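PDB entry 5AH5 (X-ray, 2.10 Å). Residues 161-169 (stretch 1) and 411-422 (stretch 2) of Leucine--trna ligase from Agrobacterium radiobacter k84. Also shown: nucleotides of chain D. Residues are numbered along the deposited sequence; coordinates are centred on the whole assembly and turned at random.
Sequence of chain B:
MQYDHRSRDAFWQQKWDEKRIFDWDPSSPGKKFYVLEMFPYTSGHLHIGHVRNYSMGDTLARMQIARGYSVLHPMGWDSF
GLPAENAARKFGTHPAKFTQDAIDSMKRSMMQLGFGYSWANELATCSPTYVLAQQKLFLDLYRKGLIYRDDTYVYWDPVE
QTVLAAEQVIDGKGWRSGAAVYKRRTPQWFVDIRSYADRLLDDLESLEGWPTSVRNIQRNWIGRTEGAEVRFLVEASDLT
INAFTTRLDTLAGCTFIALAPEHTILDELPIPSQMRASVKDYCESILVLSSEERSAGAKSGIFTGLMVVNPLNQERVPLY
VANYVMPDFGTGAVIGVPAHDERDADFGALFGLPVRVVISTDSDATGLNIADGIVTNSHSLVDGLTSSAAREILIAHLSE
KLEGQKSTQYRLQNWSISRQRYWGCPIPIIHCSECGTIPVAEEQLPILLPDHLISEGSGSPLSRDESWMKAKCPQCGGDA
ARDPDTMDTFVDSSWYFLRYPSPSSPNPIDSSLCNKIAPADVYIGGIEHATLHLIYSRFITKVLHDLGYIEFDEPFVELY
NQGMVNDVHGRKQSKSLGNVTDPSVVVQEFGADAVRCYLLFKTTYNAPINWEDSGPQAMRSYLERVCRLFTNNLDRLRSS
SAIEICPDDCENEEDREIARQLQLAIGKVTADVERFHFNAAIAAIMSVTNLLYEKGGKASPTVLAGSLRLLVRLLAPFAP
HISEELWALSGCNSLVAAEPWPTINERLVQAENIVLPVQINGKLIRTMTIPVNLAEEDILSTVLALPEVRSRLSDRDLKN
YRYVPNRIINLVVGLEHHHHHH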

ATOM      1  N   GLN B 161       3.286  25.081 -10.604  1.00 34.00           N
ATOM      2  CA  GLN B 161       3.998  26.195  -9.996  1.00 38.37           C
ATOM      3  C   GLN B 161       4.522  25.800  -8.620  1.00 32.57           C
ATOM      4  O   GLN B 161       4.495  26.571  -7.654  1.00 30.49           O
ATOM      5  N   THR B 162       5.059  24.604  -8.533  1.00 30.34           N
ATOM      6  CA  THR B 162       5.741  24.252  -7.319  1.00 31.17           C
ATOM      7  C   THR B 162       6.849  23.309  -7.502  1.00 29.83           C
ATOM      8  O   THR B 162       6.939  22.586  -8.499  1.00 29.07           O
ATOM      9  N   VAL B 163       7.692  23.306  -6.490  1.00 26.15           N
ATOM     10  CA  VAL B 163       8.697  22.298  -6.376  1.00 29.95           C
ATOM     11  C   VAL B 163       7.977  20.940  -6.101  1.00 27.35           C
ATOM     12  O   VAL B 163       6.910  20.922  -5.490  1.00 30.93           O
ATOM     13  N   LEU B 164       8.520  19.846  -6.632  1.00 32.51           N
ATOM     14  CA  LEU B 164       8.016  18.461  -6.404  1.00 31.66           C
ATOM     15  C   LEU B 164       9.160  17.572  -5.899  1.00 30.72           C
ATOM     16  O   LEU B 164      10.305  17.794  -6.229  1.00 34.03           O
ATOM     17  N   ALA B 165       8.830  16.556  -5.111  1.00 28.60           N
ATOM     18  CA  ALA B 165       9.801  15.508  -4.708  1.00 29.78           C
ATOM     19  C   ALA B 165      10.175  14.613  -5.906  1.00 26.60           C
ATOM     20  O   ALA B 165       9.447  14.555  -6.853  1.00 24.17           O
ATOM     21  N   ALA B 166      11.342  13.992  -5.867  1.00 32.82           N
ATOM     22  CA  ALA B 166      11.782  13.099  -6.943  1.00 35.76           C
ATOM     23  C   ALA B 166      10.715  12.008  -7.190  1.00 37.46           C
ATOM     24  O   ALA B 166      10.525  11.573  -8.324  1.00 39.13           O
ATOM     25  N   GLU B 167       9.966  11.621  -6.157  1.00 36.04           N
ATOM     26  CA  GLU B 167       9.002  10.501  -6.289  1.00 31.06           C
ATOM     27  C   GLU B 167       7.791  10.957  -7.013  1.00 30.97           C
ATOM     28  O   GLU B 167       7.068  10.100  -7.563  1.00 29.50           O
ATOM     29  N   GLN B 168       7.571  12.305  -7.086  1.00 29.45           N
ATOM     30  CA  GLN B 168       6.426  12.873  -7.777  1.00 30.85           C
ATOM     31  C   GLN B 168       6.741  13.296  -9.216  1.00 30.78           C
ATOM     32  O   GLN B 168       5.956  13.968  -9.875  1.00 32.72           O
ATOM     33  N   VAL B 169       7.867  12.845  -9.699  1.00 34.11           N
ATOM     34  CA  VAL B 169       8.242  12.996 -11.082  1.00 36.12           C
ATOM     35  C   VAL B 169       8.120  11.608 -11.710  1.00 38.23           C
ATOM     36  O   VAL B 169       8.833  10.687 -11.326  1.00 35.10           O
ATOM     37  N   ARG B 411      20.705   5.882  -5.768  1.00 37.42           N
ATOM     38  CA  ARG B 411      19.829   6.653  -6.672  1.00 39.51           C
ATOM     39  C   ARG B 411      18.839   7.594  -5.927  1.00 43.09           C
ATOM     40  O   ARG B 411      18.452   8.633  -6.451  1.00 45.16           O
ATOM     41  N   LEU B 412      18.365   7.131  -4.776  1.00 41.19           N
ATOM     42  CA  LEU B 412      17.452   7.839  -3.883  1.00 39.70           C
ATOM     43  C   LEU B 412      17.915   9.293  -3.641  1.00 40.02           C
ATOM     44  O   LEU B 412      19.057   9.549  -3.210  1.00 40.55           O
ATOM     45  N   GLN B 413      17.038  10.239  -3.912  1.00 35.87           N
ATOM     46  CA  GLN B 413      17.343  11.653  -3.581  1.00 38.86           C
ATOM     47  C   GLN B 413      16.697  12.031  -2.231  1.00 41.94           C
ATOM     48  O   GLN B 413      15.623  11.517  -1.851  1.00 43.45           O
ATOM     49  N   ASN B 414      17.317  12.937  -1.502  1.00 41.78           N
ATOM     50  CA  ASN B 414      16.650  13.460  -0.323  1.00 36.39           C
ATOM     51  C   ASN B 414      15.326  14.103  -0.700  1.00 32.44           C
ATOM     52  O   ASN B 414      15.130  14.575  -1.825  1.00 35.39           O
ATOM     53  N   TRP B 415      14.389  13.999   0.234  1.00 29.48           N
ATOM     54  CA  TRP B 415      12.977  14.259   0.004  1.00 28.56           C
ATOM     55  C   TRP B 415      12.633  15.761   0.195  1.00 32.72           C
ATOM     56  O   TRP B 415      12.580  16.222   1.343  1.00 30.16           O
ATOM     57  N   SER B 416      12.369  16.476  -0.905  1.00 35.59           N
ATOM     58  CA  SER B 416      11.763  17.824  -0.897  1.00 34.07           C
ATOM     59  C   SER B 416      10.342  17.780  -0.422  1.00 31.43           C
ATOM     60  O   SER B 416       9.499  17.176  -1.100  1.00 34.09           O
ATOM     61  N   ILE B 417      10.066  18.517   0.641  1.00 27.51           N
ATOM     62  CA  ILE B 417       8.742  18.622   1.250  1.00 29.08           C
ATOM     63  C   ILE B 417       8.090  19.985   1.186  1.00 30.40           C
ATOM     64  O   ILE B 417       6.877  20.088   1.377  1.00 31.59           O
ATOM     65  N   SER B 418       8.856  21.014   0.878  1.00 30.26           N
ATOM     66  CA  SER B 418       8.306  22.350   0.768  1.00 29.31           C
ATOM     67  C   SER B 418       7.660  22.606  -0.591  1.00 29.11           C
ATOM     68  O   SER B 418       8.221  22.303  -1.639  1.00 30.97           O
ATOM     69  N   ARG B 419       6.451  23.137  -0.531  1.00 25.84           N
ATOM     70  CA  ARG B 419       5.627  23.360  -1.690  1.00 27.58           C
ATOM     71  C   ARG B 419       5.202  24.833  -1.715  1.00 27.27           C
ATOM     72  O   ARG B 419       4.794  25.359  -0.692  1.00 27.26           O
ATOM     73  N   GLN B 420       5.224  25.458  -2.887  1.00 26.30           N
ATOM     74  CA  GLN B 420       4.831  26.899  -3.026  1.00 27.43           C
ATOM     75  C   GLN B 420       3.376  26.923  -3.299  1.00 28.21           C
ATOM     76  O   GLN B 420       2.884  27.398  -4.332  1.00 27.73           O
ATOM     77  N   ARG B 421       2.646  26.459  -2.309  1.00 28.45           N
ATOM     78  CA  ARG B 421       1.199  26.270  -2.435  1.00 28.50           C
ATOM     79  C   ARG B 421       0.500  26.695  -1.155  1.00 25.31           C
ATOM     80  O   ARG B 421       1.069  26.575  -0.120  1.00 24.04           O
ATOM     81  N   TYR B 422      -0.725  27.164  -1.290  1.00 23.43           N
ATOM     82  CA  TYR B 422      -1.591  27.526  -0.199  1.00 27.23           C
ATOM     83  C   TYR B 422      -2.099  26.297   0.634  1.00 29.94           C
ATOM     84  O   TYR B 422      -2.023  26.299   1.880  1.00 27.26           O
TER

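Two direct hydrogen bonds join Gln-420 to the strand at Thr-162 and Val-163. Val-163 N donates to Gln-420 OE1 at 2.8 Å, and Gln-420 N donates to Thr-162 OG1 at 3.0 Å. The Gln-420 side chain (chi1 m, chi2 p) leaves its backbone sideways, but its end comes nearer to the first stretch. Thr-162 (chi1 t) points toward the second stretch.

Arg-419 (m, m, t) starts sideways, but its end comes nearer to the first stretch while also bonding carbonyls of its own. Arg-419 NH2 donates to Ser-416 O at 2.7 Å, and Arg-419 NH1 to Ser-418 O at 2.9 Å. Arg-419 NH2 also makes a weak hydrogen bond to Gln-168 OE1 at 2.9 Å. Gln-168 OE1 accepts from Ala-165 N at 2.9 Å, so Gln-168 (m, t) meets both its own backbone and, weakly, Arg-419. Leu-164 C lies over one face of the guanidinium.

Waters bridge several further polar groups. Water 2 links Ala-166 N with Asn-414 O and Ser-416 N. Water 3 joins Glu-167 OE2 to Gln-413 N. Water 5 accepts from Trp-415 NE1 and donates weakly to Gln-168 OE1.

Ala-165 CB meets the edge of the Trp-415 ring, 3.8 Å from Trp-415 CD1. Ala-166 and Gln-413 (m, t) point toward each other's stretch, with Ala-166 CB 3.6 Å from Gln-413 OE1. Ser-416 (m) also points in; its CB lies 4.1 Å from CG1 of Val-163 (t). Leu-164 points away.

Arg-411 instead serves the nucleic acid: Arg-411 NE donates to C80 O3' at 2.9 Å and Arg-411 NH2 to A81 OP1 at 3.0 Å.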

ATOM      1  CB  GLN B 161       3.113  27.480  -9.975  1.00 38.88           C
ATOM      2  CG  GLN B 161       2.875  28.051 -11.388  1.00 46.35           C
ATOM      3  CD  GLN B 161       4.127  28.792 -11.887  1.00 55.42           C
ATOM      4  OE1 GLN B 161       4.500  29.834 -11.321  1.00 67.18           O
ATOM      5  NE2 GLN B 161       4.793  28.264 -12.919  1.00 52.89           N
ATOM      6  CB  THR B 162       4.737  23.719  -6.239  1.00 32.62           C
ATOM      7  OG1 THR B 162       5.430  23.343  -5.034  1.00 29.22           O
ATOM      8  CG2 THR B 162       3.906  22.589  -6.753  1.00 36.70           C
ATOM      9  CB  VAL B 163       9.668  22.698  -5.252  1.00 27.96           C
ATOM     10  CG1 VAL B 163      10.499  21.539  -4.781  1.00 30.01           C
ATOM     11  CG2 VAL B 163      10.522  23.819  -5.693  1.00 28.25           C
ATOM     12  CB  LEU B 164       7.495  17.839  -7.697  1.00 30.90           C
ATOM     13  CG  LEU B 164       6.231  18.474  -8.256  1.00 31.01           C
ATOM     14  CD1 LEU B 164       5.911  17.748  -9.530  1.00 30.73           C
ATOM     15  CD2 LEU B 164       5.051  18.478  -7.298  1.00 31.11           C
ATOM     16  CB  ALA B 165       9.217  14.654  -3.573  1.00 29.10           C
ATOM     17  CB  ALA B 166      13.124  12.481  -6.608  1.00 35.65           C
ATOM     18  CB  GLU B 167       8.609   9.943  -4.917  1.00 33.55           C
ATOM     19  CG  GLU B 167       9.724   9.264  -4.135  1.00 30.00           C
ATOM     20  CD  GLU B 167      10.882  10.113  -3.695  1.00 36.69           C
ATOM     21  OE1 GLU B 167      10.690  11.347  -3.374  1.00 37.96           O
ATOM     22  OE2 GLU B 167      12.006   9.522  -3.642  1.00 34.60           O
ATOM     23  CB  GLN B 168       5.854  14.062  -6.979  1.00 34.57           C
ATOM     24  CG  GLN B 168       5.245  13.718  -5.624  1.00 32.38           C
ATOM     25  CD  GLN B 168       5.114  14.979  -4.739  1.00 32.29           C
ATOM     26  OE1 GLN B 168       6.103  15.654  -4.481  1.00 32.17           O
ATOM     27  NE2 GLN B 168       3.925  15.258  -4.265  1.00 29.08           N
ATOM     28  CB  VAL B 169       9.704  13.457 -11.166  1.00 37.34           C
ATOM     29  CG1 VAL B 169      10.192  13.408 -12.610  1.00 38.23           C
ATOM     30  CG2 VAL B 169       9.833  14.866 -10.577  1.00 37.11           C
ATOM     31  CB  ARG B 411      19.050   5.666  -7.504  1.00 38.09           C
ATOM     32  CG  ARG B 411      18.070   6.220  -8.498  1.00 40.48           C
ATOM     33  CD  ARG B 411      17.123   5.145  -9.008  1.00 41.70           C
ATOM     34  NE  ARG B 411      16.050   5.787  -9.758  1.00 46.63           N
ATOM     35  CZ  ARG B 411      15.057   6.519  -9.236  1.00 42.89           C
ATOM     36  NH1 ARG B 411      14.910   6.667  -7.917  1.00 43.68           N
ATOM     37  NH2 ARG B 411      14.182   7.085 -10.053  1.00 42.36           N
ATOM     38  CB  LEU B 412      17.435   7.086  -2.546  1.00 37.11           C
ATOM     39  CG  LEU B 412      16.490   7.548  -1.463  1.00 37.59           C
ATOM     40  CD1 LEU B 412      15.071   7.401  -1.938  1.00 37.28           C
ATOM     41  CD2 LEU B 412      16.700   6.805  -0.163  1.00 40.53           C
ATOM     42  CB  GLN B 413      16.795  12.537  -4.654  1.00 36.66           C
ATOM     43  CG  GLN B 413      17.334  12.178  -6.020  1.00 39.42           C
ATOM     44  CD  GLN B 413      16.767  13.070  -7.083  1.00 45.20           C
ATOM     45  OE1 GLN B 413      16.324  14.181  -6.788  1.00 46.60           O
ATOM     46  NE2 GLN B 413      16.745  12.591  -8.327  1.00 44.91           N
ATOM     47  CB  ASN B 414      17.559  14.308   0.538  1.00 36.74           C
ATOM     48  CG  ASN B 414      18.402  13.461   1.495  1.00 40.86           C
ATOM     49  OD1 ASN B 414      18.151  12.275   1.707  1.00 40.59           O
ATOM     50  ND2 ASN B 414      19.363  14.080   2.124  1.00 43.91           N
ATOM     51  CB  TRP B 415      12.263  13.442   1.056  1.00 27.69           C
ATOM     52  CG  TRP B 415      10.768  13.473   1.045  1.00 26.62           C
ATOM     53  CD1 TRP B 415       9.971  13.920   0.069  1.00 25.37           C
ATOM     54  CD2 TRP B 415       9.932  12.994   2.077  1.00 22.56           C
ATOM     55  NE1 TRP B 415       8.648  13.780   0.442  1.00 26.44           N
ATOM     56  CE2 TRP B 415       8.613  13.203   1.678  1.00 22.89           C
ATOM     57  CE3 TRP B 415      10.176  12.401   3.314  1.00 26.30           C
ATOM     58  CZ2 TRP B 415       7.538  12.825   2.445  1.00 22.05           C
ATOM     59  CZ3 TRP B 415       9.099  12.034   4.101  1.00 24.96           C
ATOM     60  CH2 TRP B 415       7.784  12.251   3.648  1.00 24.10           C
ATOM     61  CB  SER B 416      11.593  18.427  -2.300  1.00 34.13           C
ATOM     62  OG  SER B 416      12.797  18.497  -2.945  1.00 46.34           O
ATOM     63  CB  ILE B 417       8.711  18.079   2.698  1.00 29.18           C
ATOM     64  CG1 ILE B 417       9.747  18.763   3.605  1.00 30.42           C
ATOM     65  CG2 ILE B 417       8.974  16.583   2.642  1.00 32.98           C
ATOM     66  CD1 ILE B 417       9.514  18.558   5.095  1.00 31.84           C
ATOM     67  CB  SER B 418       9.328  23.424   1.158  1.00 27.59           C
ATOM     68  OG  SER B 418      10.622  23.217   0.625  1.00 28.54           O
ATOM     69  CB  ARG B 419       4.403  22.430  -1.619  1.00 27.84           C
ATOM     70  CG  ARG B 419       4.830  20.965  -1.541  1.00 31.16           C
ATOM     71  CD  ARG B 419       5.411  20.515  -2.867  1.00 30.93           C
ATOM     72  NE  ARG B 419       5.786  19.104  -2.790  1.00 30.03           N
ATOM     73  CZ  ARG B 419       6.987  18.670  -2.513  1.00 32.30           C
ATOM     74  NH1 ARG B 419       8.003  19.520  -2.329  1.00 31.70           N
ATOM     75  NH2 ARG B 419       7.194  17.355  -2.432  1.00 34.52           N
ATOM     76  CB  GLN B 420       5.642  27.659  -4.097  1.00 25.56           C
ATOM     77  CG  GLN B 420       7.181  27.677  -3.831  1.00 26.00           C
ATOM     78  CD  GLN B 420       7.822  26.250  -3.866  1.00 30.14           C
ATOM     79  OE1 GLN B 420       7.587  25.539  -4.809  1.00 28.54           O
ATOM     80  NE2 GLN B 420       8.582  25.847  -2.842  1.00 29.38           N
ATOM     81  CB  ARG B 421       0.983  24.772  -2.651  1.00 28.95           C
ATOM     82  CG  ARG B 421       1.288  24.384  -4.067  1.00 33.12           C
ATOM     83  CD  ARG B 421      -0.059  24.541  -4.697  1.00 35.97           C
ATOM     84  NE  ARG B 421       0.077  24.355  -6.048  1.00 40.00           N
ATOM     85  CZ  ARG B 421      -0.851  23.822  -6.837  1.00 34.26           C
ATOM     86  NH1 ARG B 421      -2.077  23.476  -6.434  1.00 35.62           N
ATOM     87  NH2 ARG B 421      -0.508  23.697  -8.071  1.00 32.01           N
ATOM     88  CB  TYR B 422      -2.815  28.256  -0.747  1.00 22.69           C
ATOM     89  CG  TYR B 422      -3.896  28.576   0.266  1.00 25.24           C
ATOM     90  CD1 TYR B 422      -3.761  29.619   1.207  1.00 27.71           C
ATOM     91  CD2 TYR B 422      -5.088  27.903   0.259  1.00 25.80           C
ATOM     92  CE1 TYR B 422      -4.783  29.909   2.120  1.00 25.87           C
ATOM     93  CE2 TYR B 422      -6.061  28.141   1.190  1.00 24.30           C
ATOM     94  CZ  TYR B 422      -5.913  29.192   2.113  1.00 26.01           C
ATOM     95  OH  TYR B 422      -6.932  29.440   3.016  1.00 26.87           O
TER
ATOM     96  P     C D  80      10.401   3.432 -12.397  1.00 40.13           P
ATOM     97  OP1   C D  80      10.150   4.568 -11.447  1.00 44.66           O
ATOM     98  OP2   C D  80       9.964   3.514 -13.796  1.00 36.50           O
ATOM     99  O5'   C D  80      11.969   3.228 -12.460  1.00 37.10           O
ATOM    100  C5'   C D  80      12.786   3.433 -11.332  1.00 43.01           C
ATOM    101  C4'   C D  80      14.197   3.040 -11.673  1.00 46.12           C
ATOM    102  O4'   C D  80      14.259   1.645 -12.078  1.00 51.87           O
ATOM    103  C3'   C D  80      14.839   3.769 -12.842  1.00 48.03           C
ATOM    104  O3'   C D  80      15.232   5.080 -12.443  1.00 47.76           O
ATOM    105  C2'   C D  80      16.006   2.841 -13.129  1.00 46.53           C
ATOM    106  O2'   C D  80      17.002   2.922 -12.139  1.00 41.33           O
ATOM    107  C1'   C D  80      15.311   1.478 -13.035  1.00 52.18           C
ATOM    108  N1    C D  80      14.740   1.044 -14.340  1.00 44.68           N
ATOM    109  C2    C D  80      15.615   0.593 -15.332  1.00 44.49           C
ATOM    110  O2    C D  80      16.825   0.525 -15.076  1.00 43.13           O
ATOM    111  N3    C D  80      15.117   0.229 -16.538  1.00 43.23           N
ATOM    112  C4    C D  80      13.816   0.380 -16.794  1.00 45.89           C
ATOM    113  N4    C D  80      13.369   0.024 -17.998  1.00 46.18           N
ATOM    114  C5    C D  80      12.913   0.907 -15.824  1.00 46.54           C
ATOM    115  C6    C D  80      13.409   1.202 -14.617  1.00 46.06           C
ATOM    116  P     A D  81      15.118   6.333 -13.453  1.00 49.57           P
ATOM    117  OP1   A D  81      15.541   7.511 -12.668  1.00 53.49           O
ATOM    118  OP2   A D  81      13.808   6.339 -14.115  1.00 36.13           O
ATOM    119  O5'   A D  81      16.245   6.026 -14.535  1.00 48.69           O
ATOM    120  C5'   A D  81      17.592   5.891 -14.050  1.00 54.24           C
ATOM    121  C4'   A D  81      18.538   5.416 -15.121  1.00 57.21           C
ATOM    122  O4'   A D  81      18.320   4.013 -15.411  1.00 64.17           O
ATOM    123  C3'   A D  81      18.465   6.086 -16.495  1.00 58.54           C
ATOM    124  O3'   A D  81      19.037   7.389 -16.395  1.00 62.11           O
ATOM    125  C2'   A D  81      19.239   5.072 -17.324  1.00 56.87           C
ATOM    126  O2'   A D  81      20.643   5.191 -17.163  1.00 51.89           O
ATOM    127  C1'   A D  81      18.686   3.759 -16.755  1.00 58.01           C
ATOM    128  N9    A D  81      17.491   3.368 -17.484  1.00 52.43           N
ATOM    129  C8    A D  81      16.178   3.678 -17.232  1.00 51.47           C
ATOM    130  N7    A D  81      15.344   3.229 -18.138  1.00 48.32           N
ATOM    131  C5    A D  81      16.167   2.590 -19.056  1.00 60.20           C
ATOM    132  C6    A D  81      15.894   1.896 -20.249  1.00 54.68           C
ATOM    133  N6    A D  81      14.665   1.727 -20.742  1.00 54.49           N
ATOM    134  N1    A D  81      16.942   1.387 -20.932  1.00 55.51           N
ATOM    135  C2    A D  81      18.176   1.551 -20.434  1.00 61.14           C
ATOM    136  N3    A D  81      18.558   2.177 -19.322  1.00 60.98           N
ATOM    137  C4    A D  81      17.493   2.679 -18.673  1.00 62.09           C
HETATM  138  O   HOH W   1      12.995  17.940  -6.016  1.00 37.88           O
HETATM  139  O   HOH W   2      12.895  14.836  -3.496  1.00 38.44           O
HETATM  140  O   HOH W   3      14.527   9.720  -4.848  1.00 36.18           O
HETATM  141  O   HOH W   4      13.113  12.296  -2.571  1.00 40.02           O
HETATM  142  O   HOH W   5       6.598  14.363  -1.530  1.00 27.73           O